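Local coordinates for protein UDP-N-Acetylenolpyruvylglucosamine Reductase (Thermus caldophilus, PDB 2GQT) that probably uses bound FAD and NADPH to reduce UDP-N-acetylenolpyruvylglucosamine to UDP-N-acetylmuramate, a step in building the bacterial cell wall, at residues Leu17-Ala23 / Leu52-Val58; Ser97-Leu103 / Arg180-Asp185. One frame throughout, in Å; residues are numbered along the deposited sequence.

Contact 1: residues Leu17-Ala23 / Leu52-Val58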
ATOM      1  N   LEU A  17       8.878   5.552  -1.146  1.00 15.10           N
ATOM      2  CA  LEU A  17       9.675   6.210  -2.189  1.00 15.31           C
ATOM      3  C   LEU A  17      10.564   7.355  -1.666  1.00 15.11           C
ATOM      4  O   LEU A  17      11.644   7.602  -2.198  1.00 16.20           O
ATOM      5  CB  LEU A  17       8.769   6.710  -3.317  1.00 15.48           C
ATOM      6  CG  LEU A  17       9.418   7.276  -4.578  1.00 15.89           C
ATOM      7  CD1 LEU A  17      10.424   6.297  -5.173  1.00 16.90           C
ATOM      8  CD2 LEU A  17       8.352   7.620  -5.591  1.00 16.52           C
ATOM      9  N   GLY A  18      10.103   8.063  -0.641  1.00 14.09           N
ATOM     10  CA  GLY A  18      10.906   9.117  -0.017  1.00 13.43           C
ATOM     11  C   GLY A  18      10.850  10.454  -0.723  1.00 13.03           C
ATOM     12  O   GLY A  18      11.801  11.241  -0.645  1.00 13.17           O
ATOM     13  N   VAL A  19       9.741  10.715  -1.408  1.00 12.48           N
ATOM     14  CA  VAL A  19       9.478  12.019  -2.011  1.00 12.55           C
ATOM     15  C   VAL A  19       8.111  12.496  -1.544  1.00 12.10           C
ATOM     16  O   VAL A  19       7.234  11.693  -1.198  1.00 11.21           O
ATOM     17  CB  VAL A  19       9.559  12.023  -3.582  1.00 13.48           C
ATOM     18  CG1 VAL A  19      10.878  11.449  -4.058  1.00 13.58           C
ATOM     19  CG2 VAL A  19       8.389  11.277  -4.207  1.00 14.57           C
ATOM     20  N   GLY A  20       7.949  13.810  -1.504  1.00 11.63           N
ATOM     21  CA  GLY A  20       6.664  14.383  -1.166  1.00 11.89           C
ATOM     22  C   GLY A  20       6.774  15.646  -0.353  1.00 12.06           C
ATOM     23  O   GLY A  20       7.537  15.718   0.610  1.00 12.34           O
ATOM     24  N   GLY A  21       5.984  16.635  -0.749  1.00 12.59           N
ATOM     25  CA  GLY A  21       5.982  17.937  -0.109  1.00 12.92           C
ATOM     26  C   GLY A  21       5.113  18.030   1.131  1.00 13.19           C
ATOM     27  O   GLY A  21       4.710  16.999   1.713  1.00 12.49           O
ATOM     28  N   PRO A  22       4.830  19.276   1.565  1.00 14.05           N
ATOM     29  CA  PRO A  22       4.144  19.539   2.838  1.00 14.21           C
ATOM     30  C   PRO A  22       2.704  19.049   2.917  1.00 14.10           C
ATOM     31  O   PRO A  22       1.973  19.068   1.926  1.00 14.43           O
ATOM     32  CB  PRO A  22       4.162  21.074   2.949  1.00 15.05           C
ATOM     33  CG  PRO A  22       5.164  21.534   1.973  1.00 15.93           C
ATOM     34  CD  PRO A  22       5.187  20.528   0.872  1.00 14.56           C
ATOM     35  N   ALA A  23       2.315  18.608   4.111  1.00 13.71           N
ATOM     36  CA  ALA A  23       0.942  18.223   4.400  1.00 13.67           C
ATOM     37  C   ALA A  23       0.663  18.366   5.887  1.00 13.70           C
ATOM     38  O   ALA A  23       1.584  18.299   6.717  1.00 14.58           O
ATOM     39  CB  ALA A  23       0.667  16.791   3.948  1.00 13.70           C
ATOM     40  N   LEU A  52       3.071   8.228  -4.981  1.00  9.85           N
ATOM     41  CA  LEU A  52       4.004   9.214  -5.504  1.00 10.58           C
ATOM     42  C   LEU A  52       3.446  10.596  -5.147  1.00 10.56           C
ATOM     43  O   LEU A  52       2.491  11.063  -5.749  1.00 11.37           O
ATOM     44  CB  LEU A  52       4.159   9.056  -7.022  1.00 10.75           C
ATOM     45  CG  LEU A  52       4.952  10.129  -7.772  1.00 11.95           C
ATOM     46  CD1 LEU A  52       6.311  10.364  -7.144  1.00 13.10           C
ATOM     47  CD2 LEU A  52       5.087   9.777  -9.243  1.00 12.20           C
ATOM     48  N   VAL A  53       4.020  11.220  -4.128  1.00 10.63           N
ATOM     49  CA  VAL A  53       3.533  12.512  -3.659  1.00 11.04           C
ATOM     50  C   VAL A  53       4.393  13.595  -4.269  1.00 11.71           C
ATOM     51  O   VAL A  53       5.614  13.555  -4.160  1.00 11.54           O
ATOM     52  CB  VAL A  53       3.540  12.607  -2.119  1.00 10.91           C
ATOM     53  CG1 VAL A  53       3.004  13.971  -1.677  1.00 10.70           C
ATOM     54  CG2 VAL A  53       2.708  11.475  -1.518  1.00 11.74           C
ATOM     55  N   LEU A  54       3.740  14.549  -4.926  1.00 12.76           N
ATOM     56  CA  LEU A  54       4.441  15.614  -5.625  1.00 13.74           C
ATOM     57  C   LEU A  54       5.097  16.592  -4.658  1.00 13.75           C
ATOM     58  O   LEU A  54       4.768  16.640  -3.461  1.00 13.55           O
ATOM     59  CB  LEU A  54       3.527  16.279  -6.666  1.00 14.19           C
ATOM     60  CG  LEU A  54       3.021  15.305  -7.751  1.00 15.49           C
ATOM     61  CD1 LEU A  54       2.431  16.026  -8.936  1.00 16.99           C
ATOM     62  CD2 LEU A  54       4.102  14.329  -8.223  1.00 16.69           C
ATOM     63  N   ASP A  55       6.051  17.353  -5.180  1.00 14.19           N
ATOM     64  CA  ASP A  55       6.898  18.193  -4.351  1.00 15.26           C
ATOM     65  C   ASP A  55       6.121  19.317  -3.678  1.00 15.18           C
ATOM     66  O   ASP A  55       6.559  19.833  -2.656  1.00 14.86           O
ATOM     67  CB  ASP A  55       8.057  18.738  -5.187  1.00 15.78           C
ATOM     68  CG  ASP A  55       8.943  17.631  -5.749  1.00 16.62           C
ATOM     69  OD1 ASP A  55       9.366  16.749  -4.964  1.00 16.61           O
ATOM     70  OD2 ASP A  55       9.209  17.635  -6.978  1.00 17.16           O
ATOM     71  N   GLU A  56       4.954  19.662  -4.222  1.00 15.47           N
ATOM     72  CA  GLU A  56       4.086  20.688  -3.629  1.00 16.43           C
ATOM     73  C   GLU A  56       3.222  20.164  -2.471  1.00 16.07           C
ATOM     74  O   GLU A  56       2.568  20.944  -1.776  1.00 16.64           O
ATOM     75  CB  GLU A  56       3.207  21.375  -4.695  1.00 16.73           C
ATOM     76  CG  GLU A  56       2.205  20.467  -5.431  1.00 17.94           C
ATOM     77  CD  GLU A  56       2.718  19.978  -6.776  1.00 18.18           C
ATOM     78  OE1 GLU A  56       1.918  19.956  -7.740  1.00 18.97           O
ATOM     79  OE2 GLU A  56       3.914  19.626  -6.868  1.00 17.41           O
ATOM     80  N   GLY A  57       3.226  18.848  -2.260  1.00 15.84           N
ATOM     81  CA  GLY A  57       2.408  18.233  -1.212  1.00 15.48           C
ATOM     82  C   GLY A  57       0.917  18.300  -1.506  1.00 15.12           C
ATOM     83  O   GLY A  57       0.507  18.411  -2.668  1.00 14.86           O
ATOM     84  N   VAL A  58       0.099  18.230  -0.455  1.00 15.11           N
ATOM     85  CA  VAL A  58      -1.366  18.255  -0.591  1.00 15.74           C
ATOM     86  C   VAL A  58      -1.995  19.226   0.408  1.00 16.13           C
ATOM     87  O   VAL A  58      -1.459  19.417   1.502  1.00 15.78           O
ATOM     88  CB  VAL A  58      -2.010  16.847  -0.423  1.00 15.42           C
ATOM     89  CG1 VAL A  58      -1.472  15.865  -1.460  1.00 15.93           C
ATOM     90  CG2 VAL A  58      -1.795  16.300   0.988  1.00 15.55           C
TER
HETATM   91  O   HOH W   1       6.030   9.613  -2.818  1.00 11.89           O
HETATM   92  O   HOH W   2       9.650  15.855  -2.397  1.00 15.81           O

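Contact 2: residues Ser97-Leu103 / Arg180-Asp185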
ATOM      1  N   SER A  97      -3.445 -20.071   8.464  1.00 12.99           N
ATOM      2  CA  SER A  97      -3.142 -19.925   7.055  1.00 13.12           C
ATOM      3  C   SER A  97      -4.136 -18.988   6.367  1.00 13.17           C
ATOM      4  O   SER A  97      -5.315 -18.931   6.727  1.00 14.17           O
ATOM      5  CB  SER A  97      -3.159 -21.305   6.403  1.00 13.73           C
ATOM      6  OG  SER A  97      -2.893 -21.247   5.020  1.00 13.50           O
ATOM      7  N   GLY A  98      -3.652 -18.244   5.381  1.00 12.51           N
ATOM      8  CA  GLY A  98      -4.514 -17.365   4.607  1.00 11.95           C
ATOM      9  C   GLY A  98      -3.857 -16.060   4.214  1.00 11.15           C
ATOM     10  O   GLY A  98      -4.369 -15.331   3.367  1.00 11.45           O
ATOM     11  N   LEU A  99      -2.717 -15.753   4.833  1.00 10.16           N
ATOM     12  CA  LEU A  99      -1.999 -14.517   4.514  1.00  9.42           C
ATOM     13  C   LEU A  99      -0.669 -14.739   3.799  1.00  9.26           C
ATOM     14  O   LEU A  99       0.007 -13.765   3.472  1.00  8.93           O
ATOM     15  CB  LEU A  99      -1.766 -13.678   5.778  1.00  9.63           C
ATOM     16  CG  LEU A  99      -2.966 -13.330   6.660  1.00  9.87           C
ATOM     17  CD1 LEU A  99      -2.492 -12.489   7.830  1.00 10.00           C
ATOM     18  CD2 LEU A  99      -4.061 -12.596   5.895  1.00 10.99           C
ATOM     19  N   GLU A 100      -0.291 -15.996   3.554  1.00  9.68           N
ATOM     20  CA  GLU A 100       1.047 -16.292   3.045  1.00  9.90           C
ATOM     21  C   GLU A 100       1.352 -15.578   1.728  1.00  9.60           C
ATOM     22  O   GLU A 100       2.481 -15.140   1.495  1.00  9.80           O
ATOM     23  CB  GLU A 100       1.262 -17.794   2.865  1.00 10.64           C
ATOM     24  CG  GLU A 100       1.074 -18.635   4.107  1.00 11.77           C
ATOM     25  CD  GLU A 100      -0.303 -19.254   4.194  1.00 13.14           C
ATOM     26  OE1 GLU A 100      -1.284 -18.572   3.848  1.00 12.67           O
ATOM     27  OE2 GLU A 100      -0.403 -20.435   4.603  1.00 14.49           O
ATOM     28  N   GLY A 101       0.341 -15.473   0.872  1.00  9.65           N
ATOM     29  CA  GLY A 101       0.496 -14.837  -0.429  1.00 10.36           C
ATOM     30  C   GLY A 101       0.666 -13.331  -0.382  1.00 10.42           C
ATOM     31  O   GLY A 101       0.895 -12.697  -1.408  1.00 11.30           O
ATOM     32  N   LEU A 102       0.560 -12.760   0.819  1.00  9.38           N
ATOM     33  CA  LEU A 102       0.696 -11.314   1.007  1.00  9.43           C
ATOM     34  C   LEU A 102       2.063 -10.950   1.585  1.00  8.46           C
ATOM     35  O   LEU A 102       2.326  -9.784   1.849  1.00  8.75           O
ATOM     36  CB  LEU A 102      -0.439 -10.790   1.895  1.00  9.69           C
ATOM     37  CG  LEU A 102      -1.845 -11.221   1.459  1.00 10.48           C
ATOM     38  CD1 LEU A 102      -2.887 -10.753   2.450  1.00 11.45           C
ATOM     39  CD2 LEU A 102      -2.181 -10.735   0.045  1.00 12.49           C
ATOM     40  N   LEU A 103       2.930 -11.943   1.774  1.00  8.50           N
ATOM     41  CA  LEU A 103       4.298 -11.675   2.202  1.00  8.32           C
ATOM     42  C   LEU A 103       4.996 -10.746   1.221  1.00  8.58           C
ATOM     43  O   LEU A 103       4.890 -10.908  -0.003  1.00  9.27           O
ATOM     44  CB  LEU A 103       5.082 -12.985   2.339  1.00  8.64           C
ATOM     45  CG  LEU A 103       6.542 -12.912   2.805  1.00  8.68           C
ATOM     46  CD1 LEU A 103       6.643 -12.407   4.249  1.00 10.56           C
ATOM     47  CD2 LEU A 103       7.205 -14.270   2.694  1.00 10.22           C
ATOM     48  N   ARG A 180       5.073 -22.397   2.620  1.00 13.94           N
ATOM     49  CA  ARG A 180       4.341 -21.607   1.615  1.00 13.66           C
ATOM     50  C   ARG A 180       4.923 -20.197   1.489  1.00 13.57           C
ATOM     51  O   ARG A 180       5.119 -19.681   0.379  1.00 13.40           O
ATOM     52  CB  ARG A 180       2.844 -21.548   1.942  1.00 13.92           C
ATOM     53  CG  ARG A 180       2.150 -22.869   1.667  1.00 16.14           C
ATOM     54  CD  ARG A 180       1.056 -23.179   2.675  1.00 20.25           C
ATOM     55  NE  ARG A 180      -0.207 -22.513   2.376  1.00 22.38           N
ATOM     56  CZ  ARG A 180      -1.176 -23.025   1.616  1.00 24.82           C
ATOM     57  NH1 ARG A 180      -1.033 -24.213   1.044  1.00 25.17           N
ATOM     58  NH2 ARG A 180      -2.294 -22.338   1.417  1.00 25.08           N
ATOM     59  N   MET A 181       5.230 -19.605   2.635  1.00 12.83           N
ATOM     60  CA  MET A 181       5.846 -18.286   2.694  1.00 12.39           C
ATOM     61  C   MET A 181       7.233 -18.293   2.046  1.00 12.48           C
ATOM     62  O   MET A 181       7.608 -17.339   1.368  1.00 12.51           O
ATOM     63  CB  MET A 181       5.926 -17.830   4.145  1.00 11.86           C
ATOM     64  CG  MET A 181       4.581 -17.453   4.717  1.00 11.23           C
ATOM     65  SD  MET A 181       4.555 -17.363   6.510  1.00 11.64           S
ATOM     66  CE  MET A 181       5.686 -16.007   6.829  1.00 11.48           C
ATOM     67  N   ALA A 182       7.979 -19.382   2.223  1.00 13.18           N
ATOM     68  CA  ALA A 182       9.302 -19.511   1.621  1.00 13.52           C
ATOM     69  C   ALA A 182       9.225 -19.471   0.099  1.00 13.22           C
ATOM     70  O   ALA A 182      10.104 -18.912  -0.553  1.00 13.71           O
ATOM     71  CB  ALA A 182       9.986 -20.787   2.087  1.00 14.27           C
ATOM     72  N   GLU A 183       8.172 -20.046  -0.476  1.00 12.89           N
ATOM     73  CA  GLU A 183       8.006 -19.982  -1.925  1.00 13.23           C
ATOM     74  C   GLU A 183       7.701 -18.555  -2.366  1.00 12.69           C
ATOM     75  O   GLU A 183       8.195 -18.109  -3.396  1.00 12.88           O
ATOM     76  CB  GLU A 183       6.943 -20.966  -2.431  1.00 13.86           C
ATOM     77  CG  GLU A 183       6.585 -20.839  -3.936  1.00 15.11           C
ATOM     78  CD  GLU A 183       7.793 -20.780  -4.895  1.00 16.90           C
ATOM     79  OE1 GLU A 183       8.847 -21.385  -4.609  1.00 18.41           O
ATOM     80  OE2 GLU A 183       7.687 -20.116  -5.948  1.00 17.12           O
ATOM     81  N   VAL A 184       6.897 -17.837  -1.581  1.00 12.27           N
ATOM     82  CA  VAL A 184       6.613 -16.434  -1.900  1.00 12.82           C
ATOM     83  C   VAL A 184       7.900 -15.614  -1.871  1.00 12.77           C
ATOM     84  O   VAL A 184       8.161 -14.819  -2.783  1.00 13.11           O
ATOM     85  CB  VAL A 184       5.541 -15.828  -0.965  1.00 12.87           C
ATOM     86  CG1 VAL A 184       5.249 -14.377  -1.352  1.00 13.13           C
ATOM     87  CG2 VAL A 184       4.272 -16.648  -1.041  1.00 12.96           C
ATOM     88  N   ASP A 185       8.723 -15.840  -0.855  1.00 13.15           N
ATOM     89  CA  ASP A 185      10.013 -15.161  -0.748  1.00 14.66           C
ATOM     90  C   ASP A 185      10.888 -15.457  -1.972  1.00 13.95           C
ATOM     91  O   ASP A 185      11.455 -14.543  -2.576  1.00 13.67           O
ATOM     92  CB  ASP A 185      10.732 -15.558   0.545  1.00 16.07           C
ATOM     93  CG  ASP A 185      11.711 -14.493   1.018  1.00 19.54           C
ATOM     94  OD1 ASP A 185      11.283 -13.338   1.243  1.00 23.53           O
ATOM     95  OD2 ASP A 185      12.913 -14.811   1.167  1.00 23.80           O
TER
HETATM   96  O   HOH W   3      -3.133 -19.489   2.083  1.00 26.93           O

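Contact 1: residues Leu17-Ala23 / Leu52-Val58
Leu52 CD1 touches both Leu17 CD2, at 3.8 Å, and Val19 CG2, at 3.7 Å, and each of these two side chains crosses that of Leu52 obliquely. Leu52 can reach them although its CA-CB bond does not aim at the opposite chain, because CG lies anti to the backbone N (chi1 172°) and carries the branch across. Beyond this cluster, helix 244-257 adds Leu248 against Leu52 and Ala244 against Val19. Val53 turns toward the glycine-rich chain, with CB and CG1 against Gly20 CA, each at 3.7 Å. A side chain at Gly20 would collide with Val53 CB, and one at Gly21 or Gly57 would strike the facing backbone, so the three glycines allow main chain to lie on main chain. At the far end Ala23 CB meets Val58 CG2, while Pro22 lays its CD over the carbonyl oxygens of Asp55 and Glu56.

Two direct backbone bonds join the segments. Leu54 O, which closes the type I turn Leu54-Gly57 by accepting from Gly57 N, is also reached by Gly21 N at 3.0 Å from the opposite face of its carbonyl plane. Val58 N donates to Pro22 O at 3.1 Å. One water joins Val19 O to Val53 N; a second accepts from Gly20 N and donates to Asp55 OD1, 2.7 Å away. That carboxylate also accepts from the backbone N-H groups of Ala244 and Lys245. This turn of the FAD-binding domain, with the Leu17 side chain about 7 Å from the bound FAD, is thus fixed to the start of strand 22-28 mainly through backbone polar groups, with two waters bridging further ones and Asp55 extending the network to helix 244-257.

Contact 2: residues Ser97-Leu103 / Arg180-Asp185
The charged part of the contact centres on Glu100 OE2, which forms a salt bridge with Arg180 NE at 3.1 Å. The arginine nitrogen arrives from well above the carboxylate plane, and the carboxylate and guanidinium planes are 50° apart, so the pair is not a flat, two-pronged one. Ser97 OG donates to the syn lone pair of the same oxygen, 2.7 Å from Glu100 OE2. The other oxygen, Glu100 OE1, takes the N-H of Gly98, and a water donates to it while accepting from Arg180 NH2. A bend at chi2 (97°) turns the Glu100 carboxylate back toward Ser97 and Gly98.

Van der Waals packing makes up the rest. Glu100 CB and CG rest on Met181 CG, the two side chains crossing at about a right angle. Leu103, with CG anti to its backbone N (chi1 -179°), reaches the helix with CD2, a methyl 3.4 Å from the carbonyl Met181 O that also touches Met181 CB. Its CB packs on Val184 CG1 at 3.9 Å, and the methyl Val184 CG2 approaches the carbonyl Glu100 O. Gln89 of helix 84-93 touches both Leu103 and Met181.

A glutamine in place of Glu100 would probably leave Arg180 without its anionic mate and put an amide N-H where Ser97 or Gly98 needs an acceptor. Four donors, one a water, grip the carboxylate, which is likely to be stabilised as an anion; it pins this loop of the FAD-binding domain onto helix 174-187 of the C-terminal domain.

From the N terminus, the chain passes through residues 17-23 into strand 22-28, then helix 31-37 and strand 42-44, before residues 52-58 return to close contact 1 across 28 intervening residues. Contact 2 opens only afterwards, at the loop following strand 96-97, and closes across 76 intervening residues on helix 174-187, so the two loops follow in series and neither nest nor cross. Contact 1 joins strands 22-28 and 51-53 of different sheets; contact 2 joins a loop of the FAD-binding domain to a helix of the C-terminal domain. They lie on opposite sides of the chain's centre, with centres about 32 Å apart, each with a side chain about 7 to 8 Å from the bound FAD.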